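PDB 3Q4H: ESAT-6-like protein EsxG from Mycobacterium smegmatis, which probably pairs with a partner ESAT-6-like protein to form a secreted helical complex, as other CFP-10-type members of the WXG100 family do. Local coordinates for residues M26-T29 with I30-E34. Sequence-based numbering, arbitrary orientation.
Sequences MRST and IAQAE
The flat amide of Gln32 turns its oxygen end back toward Ser28, one helical turn earlier: OE1 lies 3.9 Å from Ser28 OG, and that hydroxyl is hydrogen-bonded to Asn18 of the second subunit. An aromatic side chain of the partner protein packs against Gln32. The other flat group, the guanidinium of Arg27, is held through all three nitrogens: NH2 makes a salt bridge to Asp71 of the same chain, on helix 47-77, NE makes one to Asp79 of the second subunit, and NH1 donates to Asn67. Gln32 CG stands beside its own backbone N (chi1 -67°), which brings that methylene to 3.4 Å from Ser28 O. The same carbonyl oxygen accepts Gln32 N at 2.9 Å. In the preceding turn Met26 O receives Ile30 N at 2.8 Å, and Arg27 O receives Ala31 N at 3.2 Å. These i to i+4 bonds run along helix 8-38, the first arm of the helical hairpin of the WXG100 family; helix 47-77 is the second. On the flank of the helix, Met26 and Ile30 cross obliquely, selenomethionine CG to Ile30 CD1 measuring 4.2 Å, and Ile30 also rests on Ser63 of helix 47-77. Thr29 OG1 is hydrogen-bonded to Leu25 O, while Thr29 O accepts Ala33 N at 2.9 Å.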
loop_
_atom_site.group_PDB
_atom_site.type_symbol
_atom_site.label_atom_id
_atom_site.label_comp_id
_atom_site.label_asym_id
_atom_site.label_seq_id
_atom_site.Cartn_x
_atom_site.Cartn_y
_atom_site.Cartn_z
HETATM N N MSE A 26 -0.976 1.407 -7.804
HETATM C CA MSE A 26 -1.723 1.625 -9.041
HETATM C C MSE A 26 -2.426 2.996 -9.016
HETATM O O MSE A 26 -2.224 3.807 -9.912
HETATM C CB MSE A 26 -2.744 0.512 -9.262
HETATM C CG MSE A 26 -3.637 0.694 -10.494
HETATM SE SE MSE A 26 -2.701 0.699 -12.231
HETATM C CE MSE A 26 -2.145 -1.152 -12.279
ATOM N N ARG A 27 -3.227 3.259 -7.983
ATOM C CA ARG A 27 -3.883 4.556 -7.834
ATOM C C ARG A 27 -2.880 5.703 -7.982
ATOM O O ARG A 27 -3.204 6.758 -8.526
ATOM C CB ARG A 27 -4.548 4.688 -6.463
ATOM C CG ARG A 27 -5.625 3.665 -6.123
ATOM C CD ARG A 27 -6.331 4.059 -4.832
ATOM N NE ARG A 27 -6.853 2.909 -4.092
ATOM C CZ ARG A 27 -8.077 2.403 -4.228
ATOM N NH1 ARG A 27 -8.937 2.907 -5.109
ATOM N NH2 ARG A 27 -8.444 1.368 -3.486
ATOM N N SER A 28 -1.671 5.488 -7.465
ATOM C CA SER A 28 -0.587 6.468 -7.544
ATOM C C SER A 28 -0.062 6.630 -8.974
ATOM O O SER A 28 0.167 7.741 -9.436
ATOM C CB SER A 28 0.557 6.049 -6.614
ATOM O OG SER A 28 1.547 7.062 -6.537
ATOM N N THR A 29 0.131 5.505 -9.659
ATOM C CA THR A 29 0.554 5.500 -11.053
ATOM C C THR A 29 -0.458 6.168 -11.967
ATOM O O THR A 29 -0.068 6.934 -12.843
ATOM C CB THR A 29 0.760 4.081 -11.532
ATOM O OG1 THR A 29 1.759 3.466 -10.710
ATOM C CG2 THR A 29 1.198 4.050 -12.999
ATOM N N ILE A 30 -1.743 5.874 -11.768
ATOM C CA ILE A 30 -2.813 6.531 -12.505
ATOM C C ILE A 30 -2.744 8.051 -12.329
ATOM O O ILE A 30 -2.899 8.793 -13.297
ATOM C CB ILE A 30 -4.219 6.030 -12.054
ATOM C CG1 ILE A 30 -4.462 4.605 -12.546
ATOM C CG2 ILE A 30 -5.337 6.924 -12.598
ATOM C CD1 ILE A 30 -5.725 3.984 -12.021
ATOM N N ALA A 31 -2.506 8.497 -11.089
ATOM C CA ALA A 31 -2.437 9.924 -10.745
ATOM C C ALA A 31 -1.225 10.621 -11.366
ATOM O O ALA A 31 -1.332 11.737 -11.884
ATOM C CB ALA A 31 -2.428 10.094 -9.252
ATOM N N GLN A 32 -0.073 9.960 -11.322
ATOM C CA GLN A 32 1.122 10.476 -11.993
ATOM C C GLN A 32 0.978 10.494 -13.518
ATOM O O GLN A 32 1.545 11.347 -14.185
ATOM C CB GLN A 32 2.357 9.656 -11.603
ATOM C CG GLN A 32 2.760 9.808 -10.148
ATOM C CD GLN A 32 4.110 9.179 -9.857
ATOM O OE1 GLN A 32 4.215 8.229 -9.071
ATOM N NE2 GLN A 32 5.154 9.698 -10.500
ATOM N N ALA A 33 0.235 9.545 -14.070
ATOM C CA ALA A 33 0.006 9.515 -15.512
ATOM C C ALA A 33 -0.890 10.676 -15.922
ATOM O O ALA A 33 -0.728 11.246 -16.999
ATOM C CB ALA A 33 -0.604 8.192 -15.927
ATOM N N GLU A 34 -1.822 11.028 -15.044
ATOM C CA GLU A 34 -2.766 12.119 -15.278
ATOM C C GLU A 34 -2.051 13.475 -15.296
ATOM O O GLU A 34 -2.317 14.305 -16.156
ATOM C CB GLU A 34 -3.865 12.069 -14.205
ATOM C CG GLU A 34 -4.817 13.263 -14.159
ATOM C CD GLU A 34 -5.873 13.256 -15.240
ATOM O OE1 GLU A 34 -5.850 12.365 -16.115
ATOM O OE2 GLU A 34 -6.741 14.159 -15.207
#